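Local coordinates for protein inactive glucansucrase (Lactobacillus reuteri, PDB 5JBD) that belongs to glycoside hydrolase family 70, with a TIM-barrel fold and a bound calcium ion, and is named an inactive glucansucrase, at residues 282-288 with 749-753; 689-695 with 743-749; 214-218 with 245-249. All coordinates share one frame. Residue numbers count along the deposited sequence, not the author numbering.

Contact 1. Residues 282-288 with 749-753; sequences VDAADNI and VMNQM. With CA (calcium ion), chain C; GOL (glycerol), chain H.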
loop_
_atom_site.group_PDB
_atom_site.type_symbol
_atom_site.label_atom_id
_atom_site.label_comp_id
_atom_site.label_asym_id
_atom_site.label_seq_id
_atom_site.Cartn_x
_atom_site.Cartn_y
_atom_site.Cartn_z
ATOM N N VAL A 282 -3.630 7.782 -6.670
ATOM C CA VAL A 282 -4.534 6.637 -6.601
ATOM C C VAL A 282 -3.764 5.336 -6.350
ATOM O O VAL A 282 -3.084 4.809 -7.247
ATOM C CB VAL A 282 -5.417 6.533 -7.856
ATOM C CG1 VAL A 282 -6.408 5.387 -7.711
ATOM C CG2 VAL A 282 -6.151 7.851 -8.095
ATOM N N ASP A 283 -3.854 4.840 -5.115
ATOM C CA ASP A 283 -3.147 3.624 -4.710
ATOM C C ASP A 283 -3.712 2.394 -5.400
ATOM O O ASP A 283 -4.941 2.255 -5.536
ATOM C CB ASP A 283 -3.276 3.430 -3.197
ATOM C CG ASP A 283 -2.476 2.239 -2.685
ATOM O OD1 ASP A 283 -1.228 2.242 -2.820
ATOM O OD2 ASP A 283 -3.108 1.315 -2.149
ATOM N N ALA A 284 -2.831 1.508 -5.856
ATOM C CA ALA A 284 -3.237 0.195 -6.406
ATOM C C ALA A 284 -4.222 0.304 -7.573
ATOM O O ALA A 284 -5.179 -0.478 -7.705
ATOM C CB ALA A 284 -3.811 -0.682 -5.281
ATOM N N ALA A 285 -3.998 1.295 -8.431
ATOM C CA ALA A 285 -4.906 1.547 -9.565
ATOM C C ALA A 285 -4.971 0.392 -10.559
ATOM O O ALA A 285 -5.944 0.319 -11.308
ATOM C CB ALA A 285 -4.531 2.824 -10.285
ATOM N N ASP A 286 -3.989 -0.518 -10.534
ATOM C CA ASP A 286 -4.030 -1.725 -11.362
ATOM C C ASP A 286 -4.764 -2.905 -10.722
ATOM O O ASP A 286 -4.877 -3.956 -11.348
ATOM C CB ASP A 286 -2.611 -2.227 -11.754
ATOM C CG ASP A 286 -1.730 -1.151 -12.441
ATOM O OD1 ASP A 286 -2.261 -0.134 -12.922
ATOM O OD2 ASP A 286 -0.491 -1.372 -12.498
ATOM N N ASN A 287 -5.231 -2.762 -9.480
ATOM C CA ASN A 287 -5.755 -3.902 -8.724
ATOM C C ASN A 287 -7.200 -3.701 -8.250
ATOM O O ASN A 287 -7.664 -4.417 -7.376
ATOM C CB ASN A 287 -4.838 -4.164 -7.534
ATOM C CG ASN A 287 -3.372 -4.177 -7.924
ATOM O OD1 ASN A 287 -2.650 -3.255 -7.582
ATOM N ND2 ASN A 287 -2.935 -5.201 -8.666
ATOM N N ILE A 288 -7.883 -2.734 -8.857
ATOM C CA ILE A 288 -9.255 -2.379 -8.533
ATOM C C ILE A 288 -10.042 -2.303 -9.846
ATOM O O ILE A 288 -9.481 -1.948 -10.873
ATOM C CB ILE A 288 -9.331 -1.042 -7.760
ATOM C CG1 ILE A 288 -8.747 0.128 -8.578
ATOM C CG2 ILE A 288 -8.605 -1.162 -6.425
ATOM C CD1 ILE A 288 -8.560 1.422 -7.799
ATOM N N VAL A 749 -7.123 5.123 -1.115
ATOM C CA VAL A 749 -6.819 3.692 -1.016
ATOM C C VAL A 749 -8.101 2.870 -1.089
ATOM O O VAL A 749 -8.674 2.513 -0.055
ATOM C CB VAL A 749 -6.075 3.377 0.296
ATOM C CG1 VAL A 749 -5.656 1.903 0.359
ATOM C CG2 VAL A 749 -4.858 4.285 0.432
ATOM N N MET A 750 -8.541 2.571 -2.318
ATOM C CA MET A 750 -9.782 1.812 -2.555
ATOM C C MET A 750 -9.609 0.296 -2.569
ATOM O O MET A 750 -10.610 -0.420 -2.566
ATOM C CB MET A 750 -10.463 2.259 -3.859
ATOM C CG MET A 750 -11.076 3.653 -3.787
ATOM S SD MET A 750 -11.787 4.270 -5.340
ATOM C CE MET A 750 -10.306 4.929 -6.138
ATOM N N ASN A 751 -8.378 -0.216 -2.564
ATOM C CA ASN A 751 -8.205 -1.642 -2.804
ATOM C C ASN A 751 -8.584 -2.502 -1.608
ATOM O O ASN A 751 -9.246 -3.523 -1.796
ATOM C CB ASN A 751 -6.798 -2.009 -3.222
ATOM C CG ASN A 751 -6.653 -3.502 -3.489
ATOM O OD1 ASN A 751 -7.240 -4.052 -4.440
ATOM N ND2 ASN A 751 -5.892 -4.175 -2.634
ATOM N N GLN A 752 -8.100 -2.124 -0.422
ATOM C CA GLN A 752 -8.281 -2.945 0.782
ATOM C C GLN A 752 -8.445 -2.144 2.069
ATOM O O GLN A 752 -8.004 -1.002 2.159
ATOM C CB GLN A 752 -7.108 -3.918 0.981
ATOM C CG GLN A 752 -5.855 -3.324 1.639
ATOM C CD GLN A 752 -5.031 -2.429 0.713
ATOM O OE1 GLN A 752 -4.905 -2.702 -0.473
ATOM N NE2 GLN A 752 -4.453 -1.371 1.266
ATOM N N MET A 753 -9.071 -2.796 3.049
ATOM C CA MET A 753 -9.030 -2.378 4.450
ATOM C C MET A 753 -8.428 -3.524 5.258
ATOM O O MET A 753 -8.496 -4.690 4.846
ATOM C CB MET A 753 -10.437 -2.013 4.932
ATOM C CG MET A 753 -11.052 -0.843 4.163
ATOM S SD MET A 753 -12.603 -0.223 4.859
ATOM C CE MET A 753 -12.020 0.517 6.371
HETATM CA CA CA C . -8.662 -5.490 -5.475
HETATM C C1 GOL H . 0.235 -1.625 -2.316
HETATM O O1 GOL H . -0.341 -0.594 -3.142
HETATM C C2 GOL H . 0.124 -1.296 -0.825
HETATM O O2 GOL H . 0.425 0.093 -0.608
HETATM C C3 GOL H . -1.274 -1.616 -0.293
HETATM O O3 GOL H . -2.154 -0.503 -0.515
HETATM O O HOH W 1 -5.857 1.184 -3.053
HETATM O O HOH W 2 -7.301 3.638 -4.610
HETATM O O HOH W 3 -10.241 -3.953 -4.500
#
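Val282, at the end of strand 279-282, opens the contact with a purely apolar touch: its CG1 lies 4.2 Å from CE of Met750. At Asp283 the two backbones come nearest, CA to CA of Val749 5.2 Å, yet no direct hydrogen bond joins the segments. Water fills the gap instead. Water 1 lies within hydrogen-bonding distance of O and OD2 of Asp283 (2.9 Å each), which compete with other acceptors for its protons, and accepts from Asn751 N (2.9 Å); water 2, likewise shared, links Asp283 O (2.9 Å) and Met750 N (2.8 Å). Glycerol bridges too: its O3 donates to Asp283 OD2 (2.6 Å) and accepts from Gln752 NE2 (3.0 Å), while Asp283 OD1 accepts from its O1 (3.0 Å) and forms a salt bridge with Arg281. Two overlapping beta turns reverse the chain; in the second, Asn287 N bonds Ala284 O at 2.9 Å, and small Ala284 rests its CB 3.9 Å from CB of Asn751. Asn287 presents its backbone O to calcium at 2.4 Å, its ND2 being held by Pro236 O. Ile288 CG2 lies 3.7 Å from Asn751 CA. Asn751 OD1 binds the same calcium at 2.3 Å, and its ND2 donates to Gln752 OE1 at 2.8 Å, fixing the amide. The ligand oxygens Asn287 O and Asn751 OD1 stand 3.0 Å apart, two acceptors whose approach the cation makes favourable, so calcium and water join these loops.

Contact 2. Residues 689-695 with 743-749; sequences FWMAPAY and KVQEDIV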
loop_
_atom_site.group_PDB
_atom_site.type_symbol
_atom_site.label_atom_id
_atom_site.label_comp_id
_atom_site.label_asym_id
_atom_site.label_seq_id
_atom_site.Cartn_x
_atom_site.Cartn_y
_atom_site.Cartn_z
ATOM N N PHE A 689 1.976 18.376 -3.809
ATOM C CA PHE A 689 2.437 17.747 -2.557
ATOM C C PHE A 689 1.626 16.484 -2.311
ATOM O O PHE A 689 0.421 16.556 -2.019
ATOM C CB PHE A 689 2.294 18.760 -1.413
ATOM C CG PHE A 689 3.192 18.498 -0.221
ATOM C CD1 PHE A 689 2.741 17.749 0.848
ATOM C CD2 PHE A 689 4.474 19.040 -0.158
ATOM C CE1 PHE A 689 3.553 17.516 1.948
ATOM C CE2 PHE A 689 5.293 18.819 0.947
ATOM C CZ PHE A 689 4.830 18.055 1.998
ATOM N N TRP A 690 2.271 15.325 -2.450
ATOM C CA TRP A 690 1.644 14.030 -2.216
ATOM C C TRP A 690 1.752 13.717 -0.721
ATOM O O TRP A 690 2.854 13.491 -0.180
ATOM C CB TRP A 690 2.274 12.947 -3.110
ATOM C CG TRP A 690 2.035 11.503 -2.789
ATOM C CD1 TRP A 690 1.080 10.968 -1.970
ATOM C CD2 TRP A 690 2.791 10.393 -3.286
ATOM N NE1 TRP A 690 1.192 9.602 -1.925
ATOM C CE2 TRP A 690 2.236 9.217 -2.719
ATOM C CE3 TRP A 690 3.881 10.273 -4.153
ATOM C CZ2 TRP A 690 2.750 7.937 -2.982
ATOM C CZ3 TRP A 690 4.387 9.005 -4.424
ATOM C CH2 TRP A 690 3.813 7.853 -3.850
ATOM N N MET A 691 0.595 13.693 -0.065
ATOM C CA MET A 691 0.498 13.378 1.361
ATOM C C MET A 691 0.182 11.904 1.579
ATOM O O MET A 691 -0.611 11.302 0.849
ATOM C CB MET A 691 -0.555 14.253 2.039
ATOM C CG MET A 691 -0.265 15.734 1.872
ATOM S SD MET A 691 -0.881 16.835 3.161
ATOM C CE MET A 691 0.208 16.324 4.486
ATOM N N ALA A 692 0.808 11.344 2.608
ATOM C CA ALA A 692 0.601 9.962 3.001
ATOM C C ALA A 692 -0.876 9.653 3.208
ATOM O O ALA A 692 -1.649 10.551 3.550
ATOM C CB ALA A 692 1.371 9.669 4.287
ATOM N N PRO A 693 -1.272 8.382 3.020
ATOM C CA PRO A 693 -2.639 8.027 3.384
ATOM C C PRO A 693 -2.856 8.358 4.867
ATOM O O PRO A 693 -2.111 7.885 5.730
ATOM C CB PRO A 693 -2.684 6.507 3.145
ATOM C CG PRO A 693 -1.264 6.071 3.278
ATOM C CD PRO A 693 -0.487 7.187 2.658
ATOM N N ALA A 694 -3.851 9.198 5.143
ATOM C CA ALA A 694 -3.964 9.866 6.430
ATOM C C ALA A 694 -4.904 9.145 7.405
ATOM O O ALA A 694 -5.109 9.613 8.516
ATOM C CB ALA A 694 -4.420 11.297 6.202
ATOM N N TYR A 695 -5.394 7.973 7.009
ATOM C CA TYR A 695 -6.483 7.254 7.678
ATOM C C TYR A 695 -5.954 6.652 8.975
ATOM O O TYR A 695 -4.737 6.482 9.140
ATOM C CB TYR A 695 -7.057 6.170 6.732
ATOM C CG TYR A 695 -7.133 6.696 5.310
ATOM C CD1 TYR A 695 -8.015 7.728 4.988
ATOM C CD2 TYR A 695 -6.242 6.266 4.327
ATOM C CE1 TYR A 695 -8.047 8.271 3.723
ATOM C CE2 TYR A 695 -6.276 6.812 3.058
ATOM C CZ TYR A 695 -7.177 7.824 2.769
ATOM O OH TYR A 695 -7.233 8.382 1.507
ATOM N N LYS A 743 -0.435 22.890 -4.695
ATOM C CA LYS A 743 -1.638 22.070 -4.603
ATOM C C LYS A 743 -1.256 20.794 -3.891
ATOM O O LYS A 743 -0.079 20.416 -3.882
ATOM C CB LYS A 743 -2.211 21.759 -5.989
ATOM C CG LYS A 743 -2.639 23.004 -6.777
ATOM C CD LYS A 743 -3.827 23.706 -6.149
ATOM C CE LYS A 743 -4.344 24.812 -7.067
ATOM N NZ LYS A 743 -3.679 26.091 -6.769
ATOM N N VAL A 744 -2.247 20.145 -3.282
ATOM C CA VAL A 744 -2.015 19.002 -2.404
ATOM C C VAL A 744 -2.881 17.808 -2.807
ATOM O O VAL A 744 -4.097 17.950 -2.976
ATOM C CB VAL A 744 -2.335 19.375 -0.935
ATOM C CG1 VAL A 744 -1.816 18.302 0.021
ATOM C CG2 VAL A 744 -1.757 20.741 -0.567
ATOM N N GLN A 745 -2.273 16.629 -2.914
ATOM C CA GLN A 745 -3.009 15.394 -3.210
ATOM C C GLN A 745 -3.010 14.446 -2.027
ATOM O O GLN A 745 -2.056 14.403 -1.255
ATOM C CB GLN A 745 -2.431 14.675 -4.429
ATOM C CG GLN A 745 -2.565 15.461 -5.731
ATOM C CD GLN A 745 -1.487 16.522 -5.939
ATOM O OE1 GLN A 745 -0.324 16.331 -5.574
ATOM N NE2 GLN A 745 -1.878 17.659 -6.513
ATOM N N GLU A 746 -4.090 13.686 -1.882
ATOM C CA GLU A 746 -4.167 12.629 -0.865
ATOM C C GLU A 746 -4.058 11.292 -1.557
ATOM O O GLU A 746 -4.607 11.085 -2.638
ATOM C CB GLU A 746 -5.486 12.698 -0.061
ATOM C CG GLU A 746 -5.790 11.509 0.855
ATOM C CD GLU A 746 -4.794 11.279 1.998
ATOM O OE1 GLU A 746 -3.592 11.655 1.889
ATOM O OE2 GLU A 746 -5.224 10.667 3.011
ATOM N N ASP A 747 -3.315 10.404 -0.919
ATOM C CA ASP A 747 -3.211 9.009 -1.294
ATOM C C ASP A 747 -4.534 8.346 -0.942
ATOM O O ASP A 747 -4.823 8.140 0.236
ATOM C CB ASP A 747 -2.059 8.369 -0.496
ATOM C CG ASP A 747 -1.421 7.195 -1.195
ATOM O OD1 ASP A 747 -2.152 6.419 -1.835
ATOM O OD2 ASP A 747 -0.164 7.053 -1.088
ATOM N N ILE A 748 -5.335 8.028 -1.953
ATOM C CA ILE A 748 -6.665 7.421 -1.750
ATOM C C ILE A 748 -6.527 5.927 -2.003
ATOM O O ILE A 748 -5.894 5.523 -2.979
ATOM C CB ILE A 748 -7.790 8.091 -2.594
ATOM C CG1 ILE A 748 -9.170 7.537 -2.188
ATOM C CG2 ILE A 748 -7.563 7.948 -4.107
ATOM C CD1 ILE A 748 -10.331 8.261 -2.822
ATOM N N VAL A 749 -7.123 5.123 -1.115
ATOM C CA VAL A 749 -6.819 3.692 -1.016
ATOM C C VAL A 749 -8.101 2.870 -1.089
ATOM O O VAL A 749 -8.674 2.513 -0.055
ATOM C CB VAL A 749 -6.075 3.377 0.296
ATOM C CG1 VAL A 749 -5.656 1.903 0.359
ATOM C CG2 VAL A 749 -4.858 4.285 0.432
#
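Strands 689-691 and 743-748 run parallel, their axes 4.8 Å apart at closest and inclined by 28°, joined by alternating bonds such as Gln745 N to Phe689 O (2.8 Å) and Met691 N to Gln745 O (3.0 Å). On the face carrying Phe689, Met691 and Val744, the CG of Met691 nestles 3.5 Å from Val744 CG1, beneath helix 727-739. On the face of Trp690 and Gln745, the indole reaches along the strand so that NE1 donates to Asp747 OD2 at 3.0 Å; this carboxylate also meets Tyr707 and Arg281. Beyond Met691 the segment 689-695 curls over strand 743-748. Glu746 projects into that bend, where OE2 accepts from Ala694 N at 2.9 Å, and Pro693 sets its ring against Asp747, CD to CB 3.7 Å. Tyr695 bridges the remaining gap: its OH donates to Asp747 O at 2.7 Å, while CE2 packs 3.9 Å from Val749 CG2. Neighbouring parallel strands connected through helix 727-739 form a beta-alpha-beta unit of the TIM barrel.

Contact 3. Residues 214-218 with 245-249; sequences SNYRL and DNSNP. With GOL (glycerol), chain J.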
loop_
_atom_site.group_PDB
_atom_site.type_symbol
_atom_site.label_atom_id
_atom_site.label_comp_id
_atom_site.label_asym_id
_atom_site.label_seq_id
_atom_site.Cartn_x
_atom_site.Cartn_y
_atom_site.Cartn_z
ATOM N N SER A 214 -23.358 -12.055 -2.908
ATOM C CA SER A 214 -23.294 -10.910 -3.797
ATOM C C SER A 214 -23.572 -11.336 -5.243
ATOM O O SER A 214 -23.186 -12.424 -5.671
ATOM C CB SER A 214 -21.930 -10.223 -3.678
ATOM O OG SER A 214 -21.749 -9.199 -4.653
ATOM N N ASN A 215 -24.259 -10.458 -5.967
ATOM C CA ASN A 215 -24.449 -10.582 -7.414
ATOM C C ASN A 215 -23.282 -9.948 -8.194
ATOM O O ASN A 215 -23.310 -9.964 -9.408
ATOM C CB ASN A 215 -25.755 -9.906 -7.834
ATOM C CG ASN A 215 -26.982 -10.627 -7.312
ATOM O OD1 ASN A 215 -27.903 -9.991 -6.813
ATOM N ND2 ASN A 215 -26.995 -11.957 -7.402
ATOM N N TYR A 216 -22.297 -9.379 -7.500
ATOM C CA TYR A 216 -21.192 -8.679 -8.137
ATOM C C TYR A 216 -19.899 -9.473 -7.957
ATOM O O TYR A 216 -19.800 -10.575 -8.493
ATOM C CB TYR A 216 -21.170 -7.222 -7.664
ATOM C CG TYR A 216 -22.416 -6.539 -8.177
ATOM C CD1 TYR A 216 -22.482 -6.091 -9.491
ATOM C CD2 TYR A 216 -23.563 -6.430 -7.386
ATOM C CE1 TYR A 216 -23.637 -5.522 -10.002
ATOM C CE2 TYR A 216 -24.730 -5.845 -7.886
ATOM C CZ TYR A 216 -24.762 -5.401 -9.198
ATOM O OH TYR A 216 -25.901 -4.817 -9.720
ATOM N N ARG A 217 -18.939 -8.970 -7.192
ATOM C CA ARG A 217 -17.631 -9.603 -7.096
ATOM C C ARG A 217 -17.026 -9.897 -8.486
ATOM O O ARG A 217 -16.487 -10.985 -8.721
ATOM C CB ARG A 217 -17.679 -10.878 -6.213
ATOM C CG ARG A 217 -18.026 -10.617 -4.740
ATOM C CD ARG A 217 -17.716 -11.809 -3.823
ATOM N NE ARG A 217 -17.992 -11.505 -2.412
ATOM C CZ ARG A 217 -18.972 -12.032 -1.647
ATOM N NH1 ARG A 217 -19.813 -12.965 -2.101
ATOM N NH2 ARG A 217 -19.099 -11.625 -0.387
ATOM N N LEU A 218 -17.136 -8.940 -9.404
ATOM C CA LEU A 218 -16.490 -9.076 -10.716
ATOM C C LEU A 218 -15.016 -8.845 -10.454
ATOM O O LEU A 218 -14.617 -7.733 -10.126
ATOM C CB LEU A 218 -17.031 -8.068 -11.725
ATOM C CG LEU A 218 -18.536 -8.129 -12.003
ATOM C CD1 LEU A 218 -18.920 -7.183 -13.132
ATOM C CD2 LEU A 218 -19.028 -9.541 -12.310
ATOM N N ASP A 245 -14.816 -4.986 -2.841
ATOM C CA ASP A 245 -15.477 -5.250 -4.119
ATOM C C ASP A 245 -15.860 -3.934 -4.823
ATOM O O ASP A 245 -16.986 -3.448 -4.708
ATOM C CB ASP A 245 -16.695 -6.148 -3.975
ATOM C CG ASP A 245 -17.360 -6.440 -5.310
ATOM O OD1 ASP A 245 -16.743 -6.170 -6.375
ATOM O OD2 ASP A 245 -18.492 -6.960 -5.314
ATOM N N ASN A 246 -14.915 -3.411 -5.596
ATOM C CA ASN A 246 -15.125 -2.174 -6.360
ATOM C C ASN A 246 -15.966 -2.349 -7.646
ATOM O O ASN A 246 -16.153 -1.381 -8.385
ATOM C CB ASN A 246 -13.772 -1.486 -6.632
ATOM C CG ASN A 246 -13.209 -0.788 -5.386
ATOM O OD1 ASN A 246 -13.757 0.227 -4.934
ATOM N ND2 ASN A 246 -12.125 -1.308 -4.835
ATOM N N SER A 247 -16.485 -3.553 -7.903
ATOM C CA SER A 247 -17.534 -3.767 -8.926
ATOM C C SER A 247 -18.958 -3.582 -8.359
ATOM O O SER A 247 -19.915 -3.503 -9.127
ATOM C CB SER A 247 -17.427 -5.160 -9.525
ATOM O OG SER A 247 -17.891 -6.155 -8.621
ATOM N N ASN A 248 -19.109 -3.539 -7.034
ATOM C CA ASN A 248 -20.447 -3.399 -6.427
ATOM C C ASN A 248 -20.931 -1.953 -6.599
ATOM O O ASN A 248 -20.259 -1.038 -6.127
ATOM C CB ASN A 248 -20.403 -3.799 -4.946
ATOM C CG ASN A 248 -21.774 -3.767 -4.285
ATOM O OD1 ASN A 248 -22.471 -2.752 -4.343
ATOM N ND2 ASN A 248 -22.174 -4.880 -3.665
ATOM N N PRO A 249 -22.097 -1.736 -7.254
ATOM C CA PRO A 249 -22.581 -0.354 -7.459
ATOM C C PRO A 249 -22.743 0.496 -6.199
ATOM O O PRO A 249 -22.545 1.714 -6.259
ATOM C CB PRO A 249 -23.938 -0.542 -8.157
ATOM C CG PRO A 249 -23.843 -1.869 -8.805
ATOM C CD PRO A 249 -22.994 -2.712 -7.886
HETATM C C1 GOL J . -24.844 -7.317 -3.898
HETATM O O1 GOL J . -25.550 -8.382 -4.533
HETATM C C2 GOL J . -25.017 -7.374 -2.377
HETATM O O2 GOL J . -23.728 -7.487 -1.756
HETATM C C3 GOL J . -25.710 -6.110 -1.878
HETATM O O3 GOL J . -24.854 -4.974 -2.088
HETATM O O HOH W 4 -20.483 -7.095 -3.606
HETATM O O HOH W 5 -14.352 -6.394 -7.759
#
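Tyr216, Ser247 and Asp245 bury most of the surface in this pairing of two irregular segments. Tyr216 supplies a broad apolar plate: Pro249 CD sits over its face, 3.4 Å from the ring centroid and only 9° off the normal, a CH-pi contact for which the CD hydrogens of proline, polarised by the neighbouring amide nitrogen, are well suited. Pro249 begins helix 249-263, and Asn248 just before it is the N-cap, its OD1 accepting from Val250 N.

Asp245 serves both segments with its two oxygens. OD2 takes a hydrogen bond from Arg217 N at 2.8 Å and another from water 4 at 2.6 Å, a water that also bonds Ser214 OG (2.7 Å) and Asn248 ND2 (2.8 Å). OD1 turns back on its own segment, accepting from Ser247 N at 3.0 Å, which makes an Asx turn, and from Ser247 OG at 2.5 Å.

Ser247, short enough to fit against the opposing backbone, thus donates its hydroxyl proton to Asp245 and offers its OG as acceptor to Leu218 N, 3.0 Å away. The CB atoms of Ser247 and Leu218 pack at 3.7 Å. In segment 214-218, Ser214 OG accepts from Tyr216 N at 2.9 Å, an ST turn that places this hydroxyl where water 4 links it to Asp245 and Asn248. The side chain of Arg217 leads elsewhere, its NE donating to Gln841 O.

An Asx turn overlapping the type I beta turn from Asp245 to Asn248, followed by the asparagine N-cap, carries the chain from strand 242-244 into helix 249-263, with the loop at 214-218 fastened alongside.

Contact 1 lies mostly in loops that follow barrel strands 279-282 and 743-748, the latter paired in contact 2, with centres 13 Å apart. They share Val749, and Asp283 N lies 3.0 Å from Ile748 O, a probable hydrogen bond where the two strands run side by side. The chain then leaves the barrel strand for the calcium site, completed by Glu237 and Asp243. Contact 3 is centred 15 Å from contact 1; its segment 245-249 follows Asp243 closely in sequence, and Asp245's side chain is about 8 Å from the ion. Asn246 ND2, 2.9 Å from Met750 O, probably hydrogen-bonds to it and joins the two. Contacts 2 and 3 do not touch: their nearest atoms are about 7 Å apart.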